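Local atomic coordinates of uncharacterized protein (Porphyromonas gingivalis, PDB entry 1ZBS), a protein that is of unknown function but probably phosphorylates N-acetylglucosamine with ATP, as a putative sugar kinase of the ASKHA superfamily. Residues E110-I115 and L229-P234; N121-L124 and E129-A132; R152-S157 and P201-H206. All blocks are in the same frame, centred on the assembly; numbering follows the deposited sequence.

Contacts 1 and 2 both belong to the second of the chain's two five-stranded sheets, and their centres lie about 8 Å apart. Strands 111-116 and 120-125 are neighbours there, joined directly by the bond from Ile115 N to Asn121 O (3.0 Å). Contact 1 packs the loop 229-234 against the first of them, while contact 2 adds the edge strand 130-133 beyond the second. Tyr231 of contact 1 reaches across to Ser122 of contact 2, its OH 2.8 Å from the serine OG. Contact 3 is separate: a helix-to-helix contact in the helical part of the chain, its nearest atoms about 14 Å from those of contact 1 and about 13 Å from those of contact 2.

Contact 1. Residues E110-I115 and L229-P234; sequences EGIACI and LRYNRP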
loop_
_atom_site.group_PDB
_atom_site.type_symbol
_atom_site.label_atom_id
_atom_site.label_comp_id
_atom_site.label_asym_id
_atom_site.label_seq_id
_atom_site.Cartn_x
_atom_site.Cartn_y
_atom_site.Cartn_z
ATOM N N GLU A 110 35.051 1.262 -0.474
ATOM C CA GLU A 110 33.950 2.161 -0.130
ATOM C C GLU A 110 32.975 2.318 -1.306
ATOM O O GLU A 110 33.383 2.284 -2.465
ATOM C CB GLU A 110 34.532 3.525 0.273
ATOM C CG GLU A 110 33.497 4.602 0.565
ATOM C CD GLU A 110 34.116 5.958 0.883
ATOM O OE1 GLU A 110 35.012 6.404 0.127
ATOM O OE2 GLU A 110 33.694 6.586 1.880
ATOM N N GLY A 111 31.688 2.488 -1.008
ATOM C CA GLY A 111 30.707 2.646 -2.070
ATOM C C GLY A 111 29.255 2.556 -1.625
ATOM O O GLY A 111 28.965 2.376 -0.443
ATOM N N ILE A 112 28.339 2.691 -2.579
ATOM C CA ILE A 112 26.914 2.616 -2.296
ATOM C C ILE A 112 26.351 1.375 -2.955
ATOM O O ILE A 112 26.480 1.199 -4.167
ATOM C CB ILE A 112 26.168 3.847 -2.836
ATOM C CG1 ILE A 112 26.639 5.101 -2.101
ATOM C CG2 ILE A 112 24.657 3.658 -2.676
ATOM C CD1 ILE A 112 26.162 6.401 -2.725
ATOM N N ALA A 113 25.741 0.509 -2.148
ATOM C CA ALA A 113 25.157 -0.735 -2.643
ATOM C C ALA A 113 23.636 -0.684 -2.556
ATOM O O ALA A 113 23.066 -0.335 -1.516
ATOM C CB ALA A 113 25.694 -1.919 -1.835
ATOM N N CYS A 114 22.982 -1.048 -3.653
ATOM C CA CYS A 114 21.524 -1.020 -3.713
ATOM C C CYS A 114 20.911 -2.327 -4.165
ATOM O O CYS A 114 21.475 -3.046 -4.988
ATOM C CB CYS A 114 21.049 0.068 -4.669
ATOM S SG CYS A 114 21.706 1.678 -4.357
ATOM N N ILE A 115 19.742 -2.623 -3.620
ATOM C CA ILE A 115 19.020 -3.824 -3.993
ATOM C C ILE A 115 17.731 -3.408 -4.690
ATOM O O ILE A 115 17.024 -2.513 -4.232
ATOM C CB ILE A 115 18.678 -4.676 -2.769
ATOM C CG1 ILE A 115 19.971 -5.141 -2.085
ATOM C CG2 ILE A 115 17.820 -5.866 -3.197
ATOM C CD1 ILE A 115 19.750 -6.036 -0.885
ATOM N N LEU A 229 20.580 9.907 -2.980
ATOM C CA LEU A 229 21.048 11.279 -2.870
ATOM C C LEU A 229 21.465 11.668 -1.457
ATOM O O LEU A 229 22.547 12.231 -1.244
ATOM C CB LEU A 229 19.983 12.247 -3.363
ATOM C CG LEU A 229 19.754 12.267 -4.873
ATOM C CD1 LEU A 229 18.919 13.495 -5.191
ATOM C CD2 LEU A 229 21.086 12.320 -5.628
ATOM N N ARG A 230 20.603 11.350 -0.496
ATOM C CA ARG A 230 20.827 11.672 0.914
ATOM C C ARG A 230 22.152 11.200 1.499
ATOM O O ARG A 230 22.511 11.584 2.612
ATOM C CB ARG A 230 19.669 11.124 1.761
ATOM C CG ARG A 230 18.429 12.030 1.771
ATOM C CD ARG A 230 18.747 13.350 2.469
ATOM N NE ARG A 230 17.559 14.144 2.814
ATOM C CZ ARG A 230 17.583 15.169 3.668
ATOM N NH1 ARG A 230 18.721 15.516 4.267
ATOM N NH2 ARG A 230 16.483 15.866 3.905
ATOM N N TYR A 231 22.882 10.358 0.777
ATOM C CA TYR A 231 24.162 9.911 1.307
ATOM C C TYR A 231 25.207 10.992 1.047
ATOM O O TYR A 231 26.258 11.015 1.683
ATOM C CB TYR A 231 24.590 8.583 0.676
ATOM C CG TYR A 231 23.740 7.392 1.076
ATOM C CD1 TYR A 231 23.359 7.195 2.405
ATOM C CD2 TYR A 231 23.324 6.459 0.127
ATOM C CE1 TYR A 231 22.581 6.099 2.780
ATOM C CE2 TYR A 231 22.545 5.358 0.488
ATOM C CZ TYR A 231 22.177 5.187 1.815
ATOM O OH TYR A 231 21.398 4.111 2.173
ATOM N N ASN A 232 24.904 11.889 0.114
ATOM C CA ASN A 232 25.802 12.996 -0.228
ATOM C C ASN A 232 27.188 12.533 -0.674
ATOM O O ASN A 232 28.199 13.079 -0.233
ATOM C CB ASN A 232 25.960 13.939 0.969
ATOM C CG ASN A 232 24.638 14.531 1.427
ATOM O OD1 ASN A 232 23.884 15.076 0.627
ATOM N ND2 ASN A 232 24.362 14.436 2.724
ATOM N N ARG A 233 27.226 11.531 -1.549
ATOM C CA ARG A 233 28.485 10.997 -2.054
ATOM C C ARG A 233 28.402 10.643 -3.548
ATOM O O ARG A 233 28.652 9.497 -3.939
ATOM C CB ARG A 233 28.886 9.753 -1.244
ATOM C CG ARG A 233 29.289 10.025 0.206
ATOM C CD ARG A 233 30.551 10.878 0.282
ATOM N NE ARG A 233 31.699 10.232 -0.358
ATOM C CZ ARG A 233 32.427 9.269 0.204
ATOM N NH1 ARG A 233 32.137 8.837 1.419
ATOM N NH2 ARG A 233 33.443 8.726 -0.452
ATOM N N PRO A 234 28.058 11.623 -4.404
ATOM C CA PRO A 234 27.954 11.377 -5.847
ATOM C C PRO A 234 29.286 11.046 -6.508
ATOM O O PRO A 234 29.389 10.991 -7.733
ATOM C CB PRO A 234 27.355 12.675 -6.375
ATOM C CG PRO A 234 27.957 13.689 -5.464
ATOM C CD PRO A 234 27.776 13.036 -4.106
#
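Arg233 grips Glu110 with both terminal nitrogens, the two side chains crossing at about a right angle. Arg233 NH1 donates to Glu110 OE2 at 2.8 Å, and Arg233 NH2 to Glu110 OE1 at 2.9 Å. Both oxygens lie close to the guanidinium plane, yet the carboxylate is turned 70° from it, so the nitrogens approach from above the carboxylate plane rather than within it. Glu110 stretches out, CG anti to the backbone N (chi1 176°), whereas Arg233 folds at chi2 and chi3 to bring its long chain round. Asp235 shares Arg233 NH2, so two acids hold the guanidinium.

Farther along the strand the contact turns apolar. Ile112 CD1 approaches the ring obliquely, 4.0 Å from Tyr231 CD2, and the branch methyl CG2 of Ile112 stands 4.2 Å from Tyr231 CE2. A branched residue suits an inner strand, and here both its arms meet the tyrosine, while Leu124 and Val228 also pack on it. Tyrosine suits the opposing place because its ring continues past Ile112 and carries a hydroxyl to Ser122 OG on the neighbouring strand.

Asn232, with positive phi, ends the type I turn Leu229-Asn232 after helix 210-229. This loop packs beside strand 111-116 before the chain enters strand 238-241, its parallel neighbour in a mixed five-stranded sheet of order 3-2-1-4-5, as in the ribonuclease H-like fold of ASKHA domains.

Contact 2. Residues N121-L124 and E129-A132; sequences NSCL and EIKA
Two backbone hydrogen bonds tie Leu124 to the edge strand. Leu124 N donates to Ala132 O at 2.7 Å, with an N-H...O angle of 164°, and Lys131 N donates to Leu124 O at 2.8 Å. The second donor comes nearly in line with the carbonyl bond of Leu124, whereas the first is tilted 17° from the carbonyl plane of Ala132. Two weaker CA-H...O contacts accompany them: Cys123 CA lies 3.1 Å from Ala132 O, and Ile130 CA lies 3.6 Å from Leu124 O. Each carbonyl oxygen thus receives an N-H and a C-H together.

The pattern is that of a beta hairpin with a classic bulge, for Lys131 and Ala132 both stand opposite the single residue Leu124. Lys131 has helix-like backbone angles, which accommodate the extra residue, and the short strand segments run at 100° to each other instead of near antiparallel. Glu129 N at the turn is held by Asp126 OD2.

Apolar contacts lie on both faces of the hairpin. On one, Leu124 CB meets Ala132 CB at 4.0 Å; a methyl is enough to meet Leu124 beside the paired backbones, and Leu124 also packs on Ile112 and Leu236. On the other, Cys123 CB touches Ile130 CG2 at 3.7 Å, and Cys123 SG lies 4.2 Å from Ile130 CG1. Met98 of helix 97-105 touches both Cys123 and Ile130, so two apolar residues suit this face. Lys131, by contrast, leads its amine away from Leu124, its chain packing on Asp126.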
loop_
_atom_site.group_PDB
_atom_site.type_symbol
_atom_site.label_atom_id
_atom_site.label_comp_id
_atom_site.label_asym_id
_atom_site.label_seq_id
_atom_site.Cartn_x
_atom_site.Cartn_y
_atom_site.Cartn_z
ATOM N N ASN A 121 16.268 -1.441 -1.386
ATOM C CA ASN A 121 17.101 -1.161 -0.240
ATOM C C ASN A 121 18.386 -0.431 -0.677
ATOM O O ASN A 121 18.743 -0.444 -1.853
ATOM C CB ASN A 121 17.435 -2.479 0.471
ATOM C CG ASN A 121 17.712 -2.289 1.943
ATOM O OD1 ASN A 121 17.698 -3.251 2.722
ATOM N ND2 ASN A 121 17.969 -1.045 2.338
ATOM N N SER A 122 19.063 0.226 0.261
ATOM C CA SER A 122 20.316 0.902 -0.052
ATOM C C SER A 122 21.152 1.055 1.208
ATOM O O SER A 122 20.635 0.951 2.318
ATOM C CB SER A 122 20.081 2.287 -0.689
ATOM O OG SER A 122 19.546 3.220 0.233
ATOM N N CYS A 123 22.449 1.290 1.022
ATOM C CA CYS A 123 23.361 1.478 2.139
ATOM C C CYS A 123 24.659 2.107 1.661
ATOM O O CYS A 123 25.051 1.966 0.500
ATOM C CB CYS A 123 23.691 0.141 2.793
ATOM S SG CYS A 123 24.809 -0.882 1.798
ATOM N N LEU A 124 25.323 2.804 2.568
ATOM C CA LEU A 124 26.601 3.407 2.258
ATOM C C LEU A 124 27.576 2.407 2.869
ATOM O O LEU A 124 27.470 2.088 4.056
ATOM C CB LEU A 124 26.732 4.769 2.943
ATOM C CG LEU A 124 27.574 5.871 2.281
ATOM C CD1 LEU A 124 28.147 6.755 3.390
ATOM C CD2 LEU A 124 28.697 5.288 1.443
ATOM N N GLU A 129 32.179 -2.473 6.479
ATOM C CA GLU A 129 30.873 -2.545 7.112
ATOM C C GLU A 129 30.009 -1.368 6.692
ATOM O O GLU A 129 30.516 -0.345 6.222
ATOM C CB GLU A 129 31.037 -2.585 8.631
ATOM C CG GLU A 129 31.767 -1.392 9.211
ATOM C CD GLU A 129 32.390 -1.699 10.564
ATOM O OE1 GLU A 129 31.673 -2.209 11.454
ATOM O OE2 GLU A 129 33.597 -1.425 10.736
ATOM N N ILE A 130 28.699 -1.534 6.856
ATOM C CA ILE A 130 27.738 -0.507 6.489
ATOM C C ILE A 130 27.804 0.685 7.424
ATOM O O ILE A 130 27.740 0.541 8.646
ATOM C CB ILE A 130 26.297 -1.045 6.500
ATOM C CG1 ILE A 130 26.167 -2.220 5.532
ATOM C CG2 ILE A 130 25.337 0.054 6.087
ATOM C CD1 ILE A 130 24.818 -2.900 5.579
ATOM N N LYS A 131 27.929 1.869 6.835
ATOM C CA LYS A 131 28.001 3.096 7.606
ATOM C C LYS A 131 26.665 3.808 7.722
ATOM O O LYS A 131 26.420 4.500 8.707
ATOM C CB LYS A 131 29.038 4.045 6.993
ATOM C CG LYS A 131 30.473 3.768 7.436
ATOM C CD LYS A 131 30.643 4.069 8.924
ATOM C CE LYS A 131 32.098 3.993 9.365
ATOM N NZ LYS A 131 32.304 4.709 10.662
ATOM N N ALA A 132 25.809 3.653 6.716
ATOM C CA ALA A 132 24.501 4.304 6.725
ATOM C C ALA A 132 23.489 3.507 5.898
ATOM O O ALA A 132 23.842 2.930 4.872
ATOM C CB ALA A 132 24.623 5.727 6.190
#

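Contact 3. Residues R152-S157 and P201-H206; sequences RLFIGS and PFIAQH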
loop_
_atom_site.group_PDB
_atom_site.type_symbol
_atom_site.label_atom_id
_atom_site.label_comp_id
_atom_site.label_asym_id
_atom_site.label_seq_id
_atom_site.Cartn_x
_atom_site.Cartn_y
_atom_site.Cartn_z
ATOM N N ARG A 152 2.188 -2.395 -8.086
ATOM C CA ARG A 152 0.978 -1.696 -7.668
ATOM C C ARG A 152 0.757 -0.419 -8.474
ATOM O O ARG A 152 -0.385 -0.068 -8.788
ATOM C CB ARG A 152 0.976 -1.378 -6.169
ATOM C CG ARG A 152 1.943 -0.314 -5.717
ATOM C CD ARG A 152 1.498 0.244 -4.367
ATOM N NE ARG A 152 2.633 0.714 -3.590
ATOM C CZ ARG A 152 3.115 1.947 -3.627
ATOM N NH1 ARG A 152 2.554 2.860 -4.403
ATOM N NH2 ARG A 152 4.170 2.259 -2.888
ATOM N N LEU A 153 1.838 0.274 -8.818
ATOM C CA LEU A 153 1.707 1.483 -9.618
ATOM C C LEU A 153 1.099 1.080 -10.961
ATOM O O LEU A 153 0.097 1.644 -11.411
ATOM C CB LEU A 153 3.079 2.153 -9.837
ATOM C CG LEU A 153 3.752 2.794 -8.618
ATOM C CD1 LEU A 153 5.122 3.345 -9.014
ATOM C CD2 LEU A 153 2.877 3.929 -8.057
ATOM N N PHE A 154 1.697 0.076 -11.587
ATOM C CA PHE A 154 1.226 -0.397 -12.879
ATOM C C PHE A 154 -0.245 -0.839 -12.921
ATOM O O PHE A 154 -1.021 -0.313 -13.719
ATOM C CB PHE A 154 2.119 -1.532 -13.366
ATOM C CG PHE A 154 1.718 -2.076 -14.698
ATOM C CD1 PHE A 154 1.894 -1.327 -15.852
ATOM C CD2 PHE A 154 1.148 -3.335 -14.798
ATOM C CE1 PHE A 154 1.507 -1.832 -17.085
ATOM C CE2 PHE A 154 0.758 -3.847 -16.024
ATOM C CZ PHE A 154 0.939 -3.095 -17.168
ATOM N N ILE A 155 -0.643 -1.793 -12.080
ATOM C CA ILE A 155 -2.026 -2.243 -12.129
ATOM C C ILE A 155 -2.998 -1.118 -11.742
ATOM O O ILE A 155 -4.128 -1.058 -12.236
ATOM C CB ILE A 155 -2.259 -3.538 -11.267
ATOM C CG1 ILE A 155 -2.401 -3.202 -9.801
ATOM C CG2 ILE A 155 -1.109 -4.518 -11.456
ATOM C CD1 ILE A 155 -3.851 -3.068 -9.400
ATOM N N GLY A 156 -2.549 -0.201 -10.891
ATOM C CA GLY A 156 -3.404 0.907 -10.494
ATOM C C GLY A 156 -3.782 1.740 -11.709
ATOM O O GLY A 156 -4.962 1.910 -12.023
ATOM N N SER A 157 -2.775 2.254 -12.405
ATOM C CA SER A 157 -3.026 3.067 -13.586
ATOM C C SER A 157 -3.707 2.251 -14.681
ATOM O O SER A 157 -4.554 2.754 -15.417
ATOM C CB SER A 157 -1.713 3.629 -14.116
ATOM O OG SER A 157 -0.838 2.565 -14.410
ATOM N N PRO A 201 7.491 -9.338 -15.271
ATOM C CA PRO A 201 7.736 -9.826 -16.631
ATOM C C PRO A 201 6.822 -9.198 -17.687
ATOM O O PRO A 201 7.228 -9.001 -18.834
ATOM C CB PRO A 201 7.513 -11.330 -16.499
ATOM C CG PRO A 201 7.995 -11.609 -15.107
ATOM C CD PRO A 201 7.373 -10.465 -14.328
ATOM N N PHE A 202 5.585 -8.892 -17.303
ATOM C CA PHE A 202 4.626 -8.282 -18.222
ATOM C C PHE A 202 5.049 -6.839 -18.509
ATOM O O PHE A 202 5.007 -6.370 -19.654
ATOM C CB PHE A 202 3.219 -8.286 -17.611
ATOM C CG PHE A 202 2.165 -7.729 -18.522
ATOM C CD1 PHE A 202 1.533 -8.546 -19.460
ATOM C CD2 PHE A 202 1.841 -6.371 -18.483
ATOM C CE1 PHE A 202 0.597 -8.021 -20.345
ATOM C CE2 PHE A 202 0.905 -5.834 -19.366
ATOM C CZ PHE A 202 0.281 -6.659 -20.304
ATOM N N ILE A 203 5.454 -6.142 -17.452
ATOM C CA ILE A 203 5.894 -4.761 -17.560
ATOM C C ILE A 203 7.164 -4.667 -18.408
ATOM O O ILE A 203 7.219 -3.911 -19.384
ATOM C CB ILE A 203 6.152 -4.166 -16.159
ATOM C CG1 ILE A 203 4.829 -4.113 -15.378
ATOM C CG2 ILE A 203 6.786 -2.795 -16.281
ATOM C CD1 ILE A 203 4.948 -3.632 -13.930
ATOM N N ALA A 204 8.175 -5.450 -18.049
ATOM C CA ALA A 204 9.430 -5.439 -18.785
ATOM C C ALA A 204 9.199 -5.715 -20.265
ATOM O O ALA A 204 9.866 -5.136 -21.124
ATOM C CB ALA A 204 10.387 -6.477 -18.206
ATOM N N GLN A 205 8.250 -6.593 -20.565
ATOM C CA GLN A 205 7.964 -6.934 -21.953
ATOM C C GLN A 205 7.158 -5.871 -22.696
ATOM O O GLN A 205 6.895 -6.014 -23.887
ATOM C CB GLN A 205 7.243 -8.288 -22.020
ATOM C CG GLN A 205 8.188 -9.473 -21.855
ATOM C CD GLN A 205 7.482 -10.815 -21.870
ATOM O OE1 GLN A 205 6.587 -11.061 -22.686
ATOM N NE2 GLN A 205 7.897 -11.704 -20.978
ATOM N N HIS A 206 6.802 -4.796 -21.999
ATOM C CA HIS A 206 6.013 -3.732 -22.596
ATOM C C HIS A 206 6.636 -2.351 -22.478
ATOM O O HIS A 206 5.948 -1.339 -22.632
ATOM C CB HIS A 206 4.617 -3.722 -21.977
ATOM C CG HIS A 206 3.728 -4.813 -22.487
ATOM N ND1 HIS A 206 3.092 -4.741 -23.706
ATOM C CD2 HIS A 206 3.389 -6.010 -21.953
ATOM C CE1 HIS A 206 2.396 -5.847 -23.903
ATOM N NE2 HIS A 206 2.560 -6.633 -22.853
#
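The ring of Phe154 receives Ile203 over one face and Phe202 at its edge. This is helix-to-helix packing in the mainly helical part of the chain, between helix 147-159 and the short helix 200-204. Ile203 CG1 sits 3.9 Å from the centroid of the Phe154 ring and only 15° off its normal, a CH-pi contact displaced slightly toward the rim. At the far end of the ring, Phe154 CZ approaches Phe202 CE2 at 3.5 Å. The two phenyl groups meet rim to rim, with centroids 5.8 Å apart and planes at 48°; neither covers the face of the other, so this is no stack. Phe202 does have an edge-to-face partner in Phe171, on helix 167-174.

Phe154 and Ile203 are the residues whose CA atoms come nearest, 7.9 Å apart. Three apolar side chains, all buried, suit this interface, where they meet one another through carbon atoms alone. With chi1 at -179° the phenyl group of Phe154 extends away from the backbone N and across to the other helix, and there it and the Ile203 side chain run alongside each other, pointing opposite ways.

Helix 210-229 closes in beside this pair: Val212 and Val216 touch Ile203, and Leu215 packs on Leu153. The second subunit also reaches helix 147-159, its Leu141 on Ile155 and its Arg226 on Ser157. The CG1-CD1 arm of Ile203 reaches the base of the aromatic side chain too, where Ile203 CD1 comes within 3.6 Å of Phe154 CB.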